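Local coordinates for magnesium and cobalt efflux protein (Bordetella parapertussis, PDB 3JTF) that probably takes part in magnesium and cobalt ion transport, and binds AMP through the pair of CBS domains that makes up this fragment, at residues M17-I22 with D46-I51. Sequence-based numbering, arbitrary orientation.
Sequences MDLLDI and DDRDNI. With AMP (adenosine monophosphate), chain F.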
loop_
_atom_site.group_PDB
_atom_site.type_symbol
_atom_site.label_atom_id
_atom_site.label_comp_id
_atom_site.label_asym_id
_atom_site.label_seq_id
_atom_site.Cartn_x
_atom_site.Cartn_y
_atom_site.Cartn_z
HETATM N N MSE B 17 4.659 12.167 10.815
HETATM C CA MSE B 17 5.200 11.436 9.686
HETATM C C MSE B 17 6.255 10.428 10.092
HETATM O O MSE B 17 7.101 10.724 10.917
HETATM C CB MSE B 17 5.792 12.393 8.668
HETATM C CG MSE B 17 4.786 13.339 8.128
HETATM SE SE MSE B 17 5.580 14.468 6.699
HETATM C CE MSE B 17 6.898 15.338 7.626
ATOM N N ASP B 18 6.170 9.228 9.533
ATOM C CA ASP B 18 7.209 8.243 9.682
ATOM C C ASP B 18 8.182 8.475 8.534
ATOM O O ASP B 18 7.836 8.267 7.344
ATOM C CB ASP B 18 6.651 6.808 9.626
ATOM C CG ASP B 18 5.822 6.457 10.840
ATOM O OD1 ASP B 18 6.226 6.827 11.953
ATOM O OD2 ASP B 18 4.749 5.826 10.702
ATOM N N LEU B 19 9.385 8.901 8.896
ATOM C CA LEU B 19 10.424 9.287 7.938
ATOM C C LEU B 19 11.586 8.385 8.063
ATOM O O LEU B 19 11.771 7.796 9.114
ATOM C CB LEU B 19 10.971 10.660 8.292
ATOM C CG LEU B 19 9.987 11.815 8.377
ATOM C CD1 LEU B 19 10.684 13.127 8.716
ATOM C CD2 LEU B 19 9.316 11.926 7.075
ATOM N N LEU B 20 12.420 8.328 7.031
ATOM C CA LEU B 20 13.669 7.576 7.096
ATOM C C LEU B 20 14.860 8.512 6.852
ATOM O O LEU B 20 14.836 9.328 5.944
ATOM C CB LEU B 20 13.661 6.475 6.026
ATOM C CG LEU B 20 12.630 5.336 6.201
ATOM C CD1 LEU B 20 12.709 4.307 5.064
ATOM C CD2 LEU B 20 12.816 4.644 7.558
ATOM N N ASP B 21 15.914 8.346 7.647
ATOM C CA ASP B 21 17.146 9.099 7.501
ATOM C C ASP B 21 18.076 8.264 6.617
ATOM O O ASP B 21 18.512 7.174 7.031
ATOM C CB ASP B 21 17.755 9.291 8.868
ATOM C CG ASP B 21 19.131 9.928 8.846
ATOM O OD1 ASP B 21 19.749 10.160 7.798
ATOM O OD2 ASP B 21 19.593 10.171 9.962
ATOM N N ILE B 22 18.430 8.812 5.469
ATOM C CA ILE B 22 19.207 8.101 4.470
ATOM C C ILE B 22 20.604 7.697 5.029
ATOM O O ILE B 22 21.206 6.782 4.509
ATOM C CB ILE B 22 19.363 8.914 3.163
ATOM C CG1 ILE B 22 19.916 8.071 1.986
ATOM C CG2 ILE B 22 20.326 10.108 3.364
ATOM C CD1 ILE B 22 19.076 6.941 1.589
ATOM N N ASP B 46 20.347 14.797 6.752
ATOM C CA ASP B 46 20.877 15.852 7.608
ATOM C C ASP B 46 19.864 16.650 8.444
ATOM O O ASP B 46 20.202 17.057 9.568
ATOM C CB ASP B 46 21.788 16.813 6.825
ATOM C CG ASP B 46 23.053 16.125 6.300
ATOM O OD1 ASP B 46 23.844 15.586 7.109
ATOM O OD2 ASP B 46 23.280 16.137 5.069
ATOM N N ASP B 47 18.684 16.938 7.926
ATOM C CA ASP B 47 17.623 17.645 8.681
ATOM C C ASP B 47 16.311 17.011 8.207
ATOM O O ASP B 47 16.181 16.696 7.019
ATOM C CB ASP B 47 17.587 19.136 8.344
ATOM C CG ASP B 47 16.456 19.905 9.074
ATOM O OD1 ASP B 47 16.648 20.409 10.222
ATOM O OD2 ASP B 47 15.384 20.095 8.492
ATOM N N ARG B 48 15.360 16.817 9.117
ATOM C CA ARG B 48 14.110 16.142 8.782
ATOM C C ARG B 48 13.258 16.857 7.741
ATOM O O ARG B 48 12.459 16.225 7.078
ATOM C CB ARG B 48 13.277 15.875 10.047
ATOM C CG ARG B 48 12.895 17.087 10.832
ATOM C CD ARG B 48 11.672 16.754 11.760
ATOM N NE ARG B 48 10.530 16.432 10.897
ATOM C CZ ARG B 48 9.492 15.653 11.208
ATOM N NH1 ARG B 48 9.388 15.067 12.398
ATOM N NH2 ARG B 48 8.547 15.463 10.297
ATOM N N ASP B 49 13.395 18.161 7.588
ATOM C CA ASP B 49 12.703 18.818 6.499
ATOM C C ASP B 49 13.476 18.812 5.170
ATOM O O ASP B 49 12.928 19.267 4.163
ATOM C CB ASP B 49 12.368 20.243 6.851
ATOM C CG ASP B 49 11.285 20.350 7.932
ATOM O OD1 ASP B 49 10.377 19.501 8.037
ATOM O OD2 ASP B 49 11.406 21.270 8.706
ATOM N N ASN B 50 14.710 18.299 5.162
ATOM C CA ASN B 50 15.480 18.175 3.915
ATOM C C ASN B 50 15.132 16.831 3.225
ATOM O O ASN B 50 15.936 15.876 3.184
ATOM C CB ASN B 50 16.973 18.325 4.192
ATOM C CG ASN B 50 17.799 18.412 2.918
ATOM O OD1 ASN B 50 17.383 19.030 1.965
ATOM N ND2 ASN B 50 18.952 17.760 2.895
ATOM N N ILE B 51 13.918 16.787 2.699
ATOM C CA ILE B 51 13.357 15.618 2.088
ATOM C C ILE B 51 14.001 15.412 0.722
ATOM O O ILE B 51 14.016 16.329 -0.113
ATOM C CB ILE B 51 11.837 15.768 1.870
ATOM C CG1 ILE B 51 11.108 15.923 3.183
ATOM C CG2 ILE B 51 11.236 14.524 1.098
ATOM C CD1 ILE B 51 11.232 14.786 4.073
HETATM P P AMP F . -0.371 2.972 4.242
HETATM O O1P AMP F . 0.731 3.281 3.287
HETATM O O2P AMP F . -1.363 1.961 3.770
HETATM O O3P AMP F . 0.130 2.690 5.619
HETATM O "O5'" AMP F . -1.227 4.296 4.474
HETATM C "C5'" AMP F . -2.269 4.272 5.460
HETATM C "C4'" AMP F . -2.385 5.659 6.012
HETATM O "O4'" AMP F . -1.301 6.041 6.885
HETATM C "C3'" AMP F . -2.317 6.661 4.854
HETATM O "O3'" AMP F . -3.561 6.739 4.150
HETATM C "C2'" AMP F . -1.971 7.885 5.621
HETATM O "O2'" AMP F . -3.193 8.137 6.414
HETATM C "C1'" AMP F . -0.837 7.348 6.508
HETATM N N9 AMP F . 0.582 7.182 6.027
HETATM C C8 AMP F . 1.102 6.542 4.939
HETATM N N7 AMP F . 2.466 6.599 4.935
HETATM C C5 AMP F . 2.832 7.259 6.059
HETATM C C6 AMP F . 4.095 7.648 6.705
HETATM N N6 AMP F . 5.264 7.372 6.120
HETATM N N1 AMP F . 4.038 8.351 7.857
HETATM C C2 AMP F . 2.884 8.634 8.465
HETATM N N3 AMP F . 1.690 8.274 7.962
HETATM C C4 AMP F . 1.611 7.618 6.767
HETATM O O HOH W 1 7.674 12.882 12.405
HETATM O O HOH W 2 21.215 12.365 7.755
#
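The guanidinium of Arg48 lies against Leu19 and selenomethionine Met17, and here the contact is tight. Leu19 CD1 sits over one face of the flat group, displaced from its centre toward NH2, 3.5 Å from Arg48 NH2. Met17 approaches the same nitrogen differently, at the edge and in the plane: its chain bends at chi3 (-62°), and CE crowds Arg48 NH2 at 3.1 Å, shorter than a normal contact and so doubtful in its exact length. That nitrogen donates to the backbone oxygen of Arg14, while Arg48 NH1 donates a hydrogen bond to a water, 2.8 Å from NH1, that bridges to Met17 O. Both segments belong to the first CBS domain: strand 20-21 runs parallel to strand 40-44, and the turn that follows ends at Ile51, the first residue of strand 51-56, which is antiparallel to 40-44. A type I turn from Asp47 to Asn50, with an Asx turn in which Asp47 OD2 accepts from Asp49 N, shapes the loop carrying Arg48. Next to Met17, the backbone of Asp18 reads the adenine of AMP, N donating to N1 (2.9 Å) and O accepting from N6 (3.0 Å). Toward Asp21 the packing gives way to solvent, and a single water links Asp21 OD1 to the backbone N of exposed Asp46.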